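Local coordinates for protein FdxN element excision controlling factor XisI (Anabaena variabilis ATCC 29413, PDB 2NVM) that takes part, as a component of the XisF-XisH-XisI complex, in controlling the site-specific recombination that excises the fdxN element from nitrogen-fixation genes, at the interface of chains A and B. Coordinates in Å, arbitrary orientation; residue numbers count along the deposited sequence, not the author numbering. Chains: chain A/B, FdxN element excision controlling factor XisI.

The interface of chains A and B. Residues chain A 75, 77, 79, 86; chain B 46, 59, 61, 70.
The sheet-to-sheet contact of this two-fold symmetric pair of XisI-family chains, probably a dimer, brings A:Tyr75 and A:Gln77 on strand 67-79 and A:Glu86 on strand 82-87 up to B:Arg46, whose strand 44-50 lies beside B:Leu59 and B:Cys61 on strand 55-61. CB of B:Arg46 points at chain A; the bend at chi2 (86°) then turns the chain aside, laying CG 3.4 Å from A:Tyr75 OH and carrying the guanidinium on to A:Glu86. There NH1 donates to the phenol oxygen OH of A:Tyr75 at 3.1 Å, the acceptor lying somewhat out of the guanidinium plane; ring and guanidinium planes are 66° apart. The same NH1 forms a salt bridge with carboxylate oxygen OE2 of A:Glu86 at 3.2 Å, although as hydrogen bonds this contact and a longer one from NH2 are both weak.

Within chain A, A:Gln77 NE2 donates to A:Glu86 OE2 at 2.8 Å in a bent bond, OE2 well out of the amide plane, that is likely to steady the carboxylate. A:Gln77 CD and B:Cys61 CB flank opposite guanidinium faces near the rim, the amide inclined by 40°. A:Gln77 NE2 comes within 3.0 Å of B:Arg46 NH2, a donor-to-donor approach probably eased by OE2, which both face. An alanine in place of B:Arg46 would probably leave the A:Glu86 carboxylate without its cross-chain positive partner and the A:Tyr75 hydroxyl without this donor.

B:Leu59 CD1 packs 3.9 Å from A:Tyr75 CE2; within chain A, A:Glu86 CG lies over the rim of one ring face. A:Glu86 O and B:Gln70 OE1 approach to 3.2 Å, an unfavourable acceptor pair if the amide orientation, which is doubtful, is right; a bridging water could donate to both and probably relieves it.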
loop_
_atom_site.group_PDB
_atom_site.type_symbol
_atom_site.label_atom_id
_atom_site.label_comp_id
_atom_site.label_asym_id
_atom_site.label_seq_id
_atom_site.Cartn_x
_atom_site.Cartn_y
_atom_site.Cartn_z
ATOM N N TYR A 75 -2.924 -3.359 8.027
ATOM C CA TYR A 75 -3.804 -2.731 7.029
ATOM C C TYR A 75 -5.196 -2.472 7.594
ATOM O O TYR A 75 -5.858 -3.399 8.058
ATOM C CB TYR A 75 -3.805 -3.540 5.695
ATOM C CG TYR A 75 -4.760 -3.050 4.620
ATOM C CD1 TYR A 75 -4.951 -1.678 4.390
ATOM C CD2 TYR A 75 -5.391 -3.962 3.735
ATOM C CE1 TYR A 75 -5.844 -1.216 3.397
ATOM C CE2 TYR A 75 -6.279 -3.517 2.723
ATOM C CZ TYR A 75 -6.487 -2.134 2.567
ATOM O OH TYR A 75 -7.294 -1.633 1.607
ATOM N N GLN A 77 -8.848 0.197 7.093
ATOM C CA GLN A 77 -9.616 1.124 6.261
ATOM C C GLN A 77 -10.910 1.533 6.956
ATOM O O GLN A 77 -11.364 0.843 7.866
ATOM C CB GLN A 77 -9.889 0.564 4.862
ATOM C CG GLN A 77 -10.803 -0.656 4.779
ATOM C CD GLN A 77 -11.280 -0.987 3.358
ATOM O OE1 GLN A 77 -11.107 -0.232 2.397
ATOM N NE2 GLN A 77 -11.904 -2.129 3.239
ATOM N N GLN A 79 -14.826 2.335 6.116
ATOM C CA GLN A 79 -15.910 2.230 5.115
ATOM C C GLN A 79 -17.256 2.037 5.813
ATOM O O GLN A 79 -17.374 1.227 6.753
ATOM C CB GLN A 79 -15.633 1.172 4.046
ATOM C CG GLN A 79 -15.351 -0.233 4.538
ATOM C CD GLN A 79 -15.067 -1.224 3.390
ATOM O OE1 GLN A 79 -15.088 -0.862 2.206
ATOM N NE2 GLN A 79 -14.794 -2.481 3.748
ATOM N N GLU A 86 -7.967 -5.217 8.291
ATOM C CA GLU A 86 -7.739 -6.179 7.197
ATOM C C GLU A 86 -6.546 -7.078 7.488
ATOM O O GLU A 86 -6.559 -8.237 7.099
ATOM C CB GLU A 86 -7.573 -5.455 5.858
ATOM C CG GLU A 86 -8.682 -4.432 5.496
ATOM C CD GLU A 86 -10.062 -5.008 5.191
ATOM O OE1 GLU A 86 -10.368 -6.183 5.450
ATOM O OE2 GLU A 86 -10.889 -4.238 4.684
ATOM N N ARG B 46 -8.649 -1.599 -4.050
ATOM C CA ARG B 46 -8.482 -0.382 -3.236
ATOM C C ARG B 46 -7.216 0.340 -3.713
ATOM O O ARG B 46 -6.203 -0.306 -4.006
ATOM C CB ARG B 46 -8.330 -0.657 -1.723
ATOM C CG ARG B 46 -9.511 -1.319 -0.976
ATOM C CD ARG B 46 -9.477 -2.832 -1.054
ATOM N NE ARG B 46 -10.608 -3.481 -0.362
ATOM C CZ ARG B 46 -10.654 -3.875 0.921
ATOM N NH1 ARG B 46 -9.632 -3.698 1.751
ATOM N NH2 ARG B 46 -11.757 -4.457 1.391
ATOM N N LEU B 59 -4.128 -2.467 -4.527
ATOM C CA LEU B 59 -4.290 -3.844 -4.088
ATOM C C LEU B 59 -5.731 -4.281 -4.188
ATOM O O LEU B 59 -6.613 -3.454 -4.381
ATOM C CB LEU B 59 -3.782 -4.001 -2.646
ATOM C CG LEU B 59 -4.373 -3.221 -1.458
ATOM C CD1 LEU B 59 -5.814 -3.524 -1.162
ATOM C CD2 LEU B 59 -3.548 -3.575 -0.218
ATOM N N CYS B 61 -8.465 -6.870 -1.976
ATOM C CA CYS B 61 -8.645 -7.499 -0.684
ATOM C C CYS B 61 -10.096 -7.918 -0.457
ATOM O O CYS B 61 -11.026 -7.188 -0.825
ATOM C CB CYS B 61 -8.162 -6.533 0.405
ATOM S SG CYS B 61 -8.247 -7.110 2.090
ATOM N N GLN B 70 -5.514 -11.035 -0.392
ATOM C CA GLN B 70 -4.866 -9.773 0.012
ATOM C C GLN B 70 -3.624 -9.705 -0.868
ATOM O O GLN B 70 -2.567 -10.203 -0.504
ATOM C CB GLN B 70 -4.562 -9.762 1.508
ATOM C CG GLN B 70 -4.218 -8.391 2.027
ATOM C CD GLN B 70 -4.017 -8.393 3.543
ATOM O OE1 GLN B 70 -4.943 -8.078 4.294
ATOM N NE2 GLN B 70 -2.840 -8.833 3.991
HETATM O O HOH W 1 -5.658 -10.575 6.029
#